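Local coordinates for particle-associated glycoside hydrolase (Acinetobacter phage Fri1, PDB 6C72) that degrades the capsular polysaccharide of Acinetobacter baumannii as a tailspike depolymerase, helping the phage through the host capsule during entry, at the interface of chains A and B. Residues are numbered along the deposited sequence; one frame, centred on the assembly and turned at random. Chains: chain A/B, Particle-associated glycoside hydrolase.

In this trimeric tailspike, contact 3 lies toward the N-terminal end of the long spike body, contact 2 at the 3-10 helix 463-468 that follows that body, and contact 1 on the strand-rich C-terminal domain. The centres of their C-alpha atoms are about 52 Å apart between contacts 2 and 3, 39 Å between contacts 1 and 2, and 87 Å between contacts 1 and 3. No residue is shared. The three illustrate how mostly polar patches can recur along the length of an elongated homotrimer, where they probably add to the joining of each chain to its neighbour.

Contact 1: the interface of chains A and B. Residues chain A 537-540; chain B 521-524.
The hydroxyl of A:Ser539 meets two atoms of one residue, B:Asn523. OG donates to the amide oxygen OD1 of B:Asn523 at 2.7 Å, coming in from above the carbonyl plane of that amide, while the backbone N of B:Asn523 adds a weak hydrogen bond to A:Ser539 OG at 3.2 Å. A first torsion of 69° sets A:Ser539 OG between its backbone N and carbonyl carbon and turns it toward chain B. Its CB rests on the methyl CG2 of B:Thr522, 3.8 Å away. A:Asn538 reads the same stretch twice. Its backbone N binds the carbonyl O of B:Thr521 at 2.9 Å, and its side-chain ND2 runs almost straight (172° at the hydrogen) to OG1 of B:Thr522 at 3.1 Å. That hydroxyl lies in the amide plane of A:Asn538; CG is anti to the backbone N (chi1 -163°), swinging the amide across B:Thr522. The turn of chain A is shaped from within: carboxylate OD1 of A:Asp537 accepts from the backbone N of A:Ser539 at 2.9 Å. The backbone N of A:Thr540 donates to the same A:Asp537 OD1 at 2.7 Å. This second-shell grip probably helps hold the serine in place. The patch joins the turn between strands 528-536 and 541-547 of chain A to the connection between strands 509-517 and 528-536 of chain B, where B:Thr521 is also a zinc-site residue.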
loop_
_atom_site.group_PDB
_atom_site.type_symbol
_atom_site.label_atom_id
_atom_site.label_comp_id
_atom_site.label_asym_id
_atom_site.label_seq_id
_atom_site.Cartn_x
_atom_site.Cartn_y
_atom_site.Cartn_z
ATOM N N ASP A 537 -23.792 -44.123 34.983
ATOM C CA ASP A 537 -24.741 -43.028 35.098
ATOM C C ASP A 537 -24.157 -41.989 36.053
ATOM O O ASP A 537 -22.931 -41.834 36.114
ATOM C CB ASP A 537 -26.104 -43.535 35.565
ATOM C CG ASP A 537 -26.030 -44.290 36.881
ATOM O OD1 ASP A 537 -25.030 -44.139 37.622
ATOM O OD2 ASP A 537 -26.985 -45.036 37.178
ATOM N N ASN A 538 -24.994 -41.315 36.851
ATOM C CA ASN A 538 -24.470 -40.254 37.706
ATOM C C ASN A 538 -23.687 -40.772 38.910
ATOM O O ASN A 538 -23.107 -39.961 39.636
ATOM C CB ASN A 538 -25.594 -39.341 38.198
ATOM C CG ASN A 538 -25.071 -38.007 38.737
ATOM O OD1 ASN A 538 -24.197 -37.379 38.136
ATOM N ND2 ASN A 538 -25.562 -37.604 39.908
ATOM N N SER A 539 -23.646 -42.083 39.145
ATOM C CA SER A 539 -22.914 -42.571 40.305
ATOM C C SER A 539 -22.415 -44.003 40.164
ATOM O O SER A 539 -21.416 -44.364 40.788
ATOM C CB SER A 539 -23.798 -42.484 41.546
ATOM O OG SER A 539 -24.853 -43.425 41.461
ATOM N N THR A 540 -23.087 -44.823 39.359
ATOM C CA THR A 540 -22.839 -46.259 39.304
ATOM C C THR A 540 -22.143 -46.657 38.008
ATOM O O THR A 540 -22.425 -46.104 36.943
ATOM C CB THR A 540 -24.155 -47.026 39.420
ATOM O OG1 THR A 540 -24.831 -46.577 40.593
ATOM C CG2 THR A 540 -23.893 -48.512 39.554
ATOM N N THR B 521 -29.153 -39.703 35.659
ATOM C CA THR B 521 -29.839 -40.244 36.822
ATOM C C THR B 521 -28.827 -40.899 37.750
ATOM O O THR B 521 -27.834 -41.475 37.300
ATOM C CB THR B 521 -30.886 -41.278 36.391
ATOM O OG1 THR B 521 -31.787 -40.691 35.447
ATOM C CG2 THR B 521 -31.690 -41.784 37.603
ATOM N N THR B 522 -29.061 -40.779 39.052
ATOM C CA THR B 522 -28.224 -41.439 40.048
ATOM C C THR B 522 -28.692 -42.882 40.269
ATOM O O THR B 522 -29.892 -43.134 40.424
ATOM C CB THR B 522 -28.264 -40.643 41.350
ATOM O OG1 THR B 522 -27.890 -39.290 41.074
ATOM C CG2 THR B 522 -27.297 -41.218 42.373
ATOM N N ASN B 523 -27.742 -43.828 40.235
ATOM C CA ASN B 523 -27.950 -45.247 40.544
ATOM C C ASN B 523 -28.771 -45.998 39.501
ATOM O O ASN B 523 -28.415 -47.123 39.130
ATOM C CB ASN B 523 -28.614 -45.440 41.917
ATOM C CG ASN B 523 -27.730 -44.998 43.077
ATOM O OD1 ASN B 523 -26.501 -44.962 42.965
ATOM N ND2 ASN B 523 -28.356 -44.691 44.215
ATOM N N ALA B 524 -29.883 -45.414 39.047
ATOM C CA ALA B 524 -30.843 -46.102 38.193
ATOM C C ALA B 524 -30.767 -45.666 36.732
ATOM O O ALA B 524 -31.746 -45.827 35.993
ATOM C CB ALA B 524 -32.258 -45.895 38.725
#

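Contact 2: the interface of chains A and B. Residues chain A 464, 467-468; chain B 444, 459-460, 469.
The 3-10 helix of chain A brings A:Ile464, A:Gln467 and A:Tyr468 against the extended backbone of B:Val459 and B:Asp460. The phenol OH of A:Tyr468 is the polar centre. It donates to carboxylate OD2 of B:Asp460 at 2.7 Å, meeting that oxygen from above the carboxylate plane, and accepts from NH1 of B:Arg469 at 3.0 Å. The phenol oxygen lies at the edge of the guanidinium, in its plane, with ring and guanidinium only 23° apart, so the groups meet edge to edge without stacking. B:Arg469 and B:Asp460 are themselves paired in a long salt bridge, NH1 to OD2 3.9 Å. Aliphatic CG of the arginine also lies against ring atom CE1 of A:Tyr468 at 3.6 Å. CG of A:Gln467 lies between the backbone N and the carbonyl carbon (chi1 71°), and the chain beyond is extended, carrying OE1 to the backbone N of B:Asp460 at 3.0 Å in a nearly straight bond (175° at the hydrogen); the N-H comes from above the amide plane. CD1 of A:Ile464 points at the strand-end carbonyl of B:Phe444 and packs 4.1 Å from CA of B:Asp460. Helix 463-468 of chain A, ahead of strand 475-478, sits against strand 443-444 and the loop stretches at 459-460 and 469 of chain B.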
loop_
_atom_site.group_PDB
_atom_site.type_symbol
_atom_site.label_atom_id
_atom_site.label_comp_id
_atom_site.label_asym_id
_atom_site.label_seq_id
_atom_site.Cartn_x
_atom_site.Cartn_y
_atom_site.Cartn_z
ATOM N N ILE A 464 0.899 -20.672 10.663
ATOM C CA ILE A 464 -0.254 -20.251 11.451
ATOM C C ILE A 464 -1.313 -21.350 11.492
ATOM O O ILE A 464 -2.063 -21.466 12.466
ATOM C CB ILE A 464 -0.823 -18.929 10.891
ATOM C CG1 ILE A 464 -1.942 -18.400 11.772
ATOM C CG2 ILE A 464 -1.351 -19.093 9.473
ATOM C CD1 ILE A 464 -1.459 -17.951 13.094
ATOM N N GLN A 467 -1.399 -26.312 13.218
ATOM C CA GLN A 467 -2.143 -27.113 14.195
ATOM C C GLN A 467 -3.311 -27.863 13.565
ATOM O O GLN A 467 -3.820 -28.807 14.167
ATOM C CB GLN A 467 -2.653 -26.233 15.335
ATOM C CG GLN A 467 -3.778 -25.300 14.930
ATOM C CD GLN A 467 -3.995 -24.192 15.938
ATOM O OE1 GLN A 467 -3.124 -23.337 16.120
ATOM N NE2 GLN A 467 -5.158 -24.184 16.587
ATOM N N TYR A 468 -3.755 -27.466 12.377
ATOM C CA TYR A 468 -4.788 -28.208 11.671
ATOM C C TYR A 468 -4.220 -29.353 10.846
ATOM O O TYR A 468 -4.985 -30.187 10.351
ATOM C CB TYR A 468 -5.578 -27.261 10.756
ATOM C CG TYR A 468 -6.045 -26.012 11.473
ATOM C CD1 TYR A 468 -6.599 -26.086 12.751
ATOM C CD2 TYR A 468 -5.918 -24.762 10.884
ATOM C CE1 TYR A 468 -7.014 -24.942 13.421
ATOM C CE2 TYR A 468 -6.338 -23.621 11.530
ATOM C CZ TYR A 468 -6.889 -23.710 12.799
ATOM O OH TYR A 468 -7.301 -22.561 13.442
ATOM N N PHE B 444 -0.825 -15.879 17.008
ATOM C CA PHE B 444 0.613 -15.791 16.820
ATOM C C PHE B 444 1.007 -16.608 15.605
ATOM O O PHE B 444 0.669 -17.792 15.514
ATOM C CB PHE B 444 1.383 -16.286 18.054
ATOM C CG PHE B 444 1.377 -15.318 19.212
ATOM C CD1 PHE B 444 0.313 -15.276 20.100
ATOM C CD2 PHE B 444 2.448 -14.460 19.412
ATOM C CE1 PHE B 444 0.307 -14.399 21.151
ATOM C CE2 PHE B 444 2.444 -13.582 20.470
ATOM C CZ PHE B 444 1.363 -13.550 21.336
ATOM N N VAL B 459 0.030 -20.026 17.233
ATOM C CA VAL B 459 -1.296 -20.516 17.583
ATOM C C VAL B 459 -2.331 -19.679 16.836
ATOM O O VAL B 459 -2.295 -18.447 16.879
ATOM C CB VAL B 459 -1.518 -20.463 19.112
ATOM C CG1 VAL B 459 -1.210 -19.070 19.654
ATOM C CG2 VAL B 459 -2.946 -20.874 19.470
ATOM N N ASP B 460 -3.272 -20.348 16.179
ATOM C CA ASP B 460 -4.314 -19.673 15.422
ATOM C C ASP B 460 -5.548 -19.522 16.295
ATOM O O ASP B 460 -6.102 -20.516 16.769
ATOM C CB ASP B 460 -4.667 -20.444 14.155
ATOM C CG ASP B 460 -5.631 -19.678 13.262
ATOM O OD1 ASP B 460 -5.841 -18.462 13.486
ATOM O OD2 ASP B 460 -6.194 -20.299 12.338
ATOM N N ARG B 469 -11.375 -25.599 14.749
ATOM C CA ARG B 469 -10.978 -25.868 16.121
ATOM C C ARG B 469 -12.095 -26.486 16.943
ATOM O O ARG B 469 -11.813 -27.089 17.985
ATOM C CB ARG B 469 -10.472 -24.579 16.790
ATOM C CG ARG B 469 -9.317 -23.934 16.020
ATOM C CD ARG B 469 -8.621 -22.826 16.808
ATOM N NE ARG B 469 -9.472 -21.667 17.047
ATOM C CZ ARG B 469 -9.652 -20.679 16.181
ATOM N NH1 ARG B 469 -9.041 -20.706 15.006
ATOM N NH2 ARG B 469 -10.441 -19.665 16.491
#

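Contact 3: the interface of chains A and B. Residues chain A 195; chain B 154, 169, 171-174.
A:Asn195 carries most of the hidden surface here, 73 Å², and B:Thr174 follows with 31 Å². The two side chains pass at a slant, methyl CG2 of the threonine lying 3.5 Å from the amide carbon CG of the asparagine and as near to its OD1. In B:Thr174 that methyl stands beside the backbone N, anti to the carbonyl carbon, which leaves it directed at the amide. The nitrogen end of A:Asn195 turns to B:Gln171: ND2 donates to the backbone O at 3.0 Å, in the carbonyl plane and on a lone pair, though that oxygen is tilted 15° from the asparagine's own amide plane. B:Gln171, bent at chi2 (-57°), folds its side chain back onto its own segment. NE2 gives a hydrogen bond to the carbonyl O of B:Ala173 at 2.8 Å, and OE1 takes one from the backbone N of B:Ala173 at 3.0 Å. The NE2 bond is the straighter and lies in the carbonyl plane, whereas the N-H reaching OE1 comes from above its plane. This pair probably steadies the turn that presents the carbonyl to A:Asn195, whose CB sits 3.5 Å from NE2. A:Asn195 lies in the loop between strands 191-192 and 200-202; B:Val169 and B:Gln171 to B:Thr174 lie in the connection from helix 160-165 to strand 179-182 of chain B.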
loop_
_atom_site.group_PDB
_atom_site.type_symbol
_atom_site.label_atom_id
_atom_site.label_comp_id
_atom_site.label_asym_id
_atom_site.label_seq_id
_atom_site.Cartn_x
_atom_site.Cartn_y
_atom_site.Cartn_z
ATOM N N ASN A 195 24.349 14.874 6.000
ATOM C CA ASN A 195 23.704 16.061 6.550
ATOM C C ASN A 195 23.261 17.068 5.490
ATOM O O ASN A 195 22.825 18.171 5.847
ATOM C CB ASN A 195 24.577 16.758 7.600
ATOM C CG ASN A 195 24.574 16.019 8.916
ATOM O OD1 ASN A 195 23.535 15.497 9.334
ATOM N ND2 ASN A 195 25.720 15.982 9.593
ATOM N N PHE B 154 23.157 27.954 4.307
ATOM C CA PHE B 154 23.778 26.653 4.509
ATOM C C PHE B 154 25.173 26.655 3.906
ATOM O O PHE B 154 25.334 26.828 2.694
ATOM C CB PHE B 154 22.948 25.535 3.874
ATOM C CG PHE B 154 23.545 24.171 4.062
ATOM C CD1 PHE B 154 23.304 23.446 5.227
ATOM C CD2 PHE B 154 24.370 23.623 3.093
ATOM C CE1 PHE B 154 23.859 22.191 5.410
ATOM C CE2 PHE B 154 24.936 22.374 3.275
ATOM C CZ PHE B 154 24.675 21.654 4.431
ATOM N N VAL B 169 31.497 11.135 10.375
ATOM C CA VAL B 169 30.809 12.298 9.837
ATOM C C VAL B 169 31.824 13.406 9.611
ATOM O O VAL B 169 32.495 13.859 10.548
ATOM C CB VAL B 169 29.691 12.757 10.775
ATOM C CG1 VAL B 169 29.031 14.031 10.226
ATOM C CG2 VAL B 169 28.688 11.635 10.959
ATOM N N GLN B 171 30.928 16.070 6.928
ATOM C CA GLN B 171 30.055 17.204 6.646
ATOM C C GLN B 171 29.099 17.346 7.820
ATOM O O GLN B 171 28.074 16.667 7.893
ATOM C CB GLN B 171 29.312 17.018 5.331
ATOM C CG GLN B 171 28.894 18.321 4.680
ATOM C CD GLN B 171 28.031 19.181 5.574
ATOM O OE1 GLN B 171 28.503 20.169 6.134
ATOM N NE2 GLN B 171 26.767 18.805 5.732
ATOM N N THR B 172 29.417 18.270 8.719
ATOM C CA THR B 172 28.721 18.411 9.985
ATOM C C THR B 172 27.636 19.480 9.975
ATOM O O THR B 172 26.854 19.546 10.927
ATOM C CB THR B 172 29.734 18.752 11.080
ATOM O OG1 THR B 172 30.464 19.916 10.677
ATOM C CG2 THR B 172 30.711 17.605 11.284
ATOM N N ALA B 173 27.566 20.319 8.947
ATOM C CA ALA B 173 26.574 21.383 8.914
ATOM C C ALA B 173 25.199 20.853 8.521
ATOM O O ALA B 173 25.066 20.066 7.577
ATOM C CB ALA B 173 27.005 22.473 7.934
ATOM N N THR B 174 24.164 21.328 9.211
ATOM C CA THR B 174 22.794 20.934 8.905
ATOM C C THR B 174 21.952 22.183 8.665
ATOM O O THR B 174 22.262 23.259 9.182
ATOM C CB THR B 174 22.179 20.086 10.042
ATOM O OG1 THR B 174 22.182 20.844 11.254
ATOM C CG2 THR B 174 23.010 18.834 10.277
#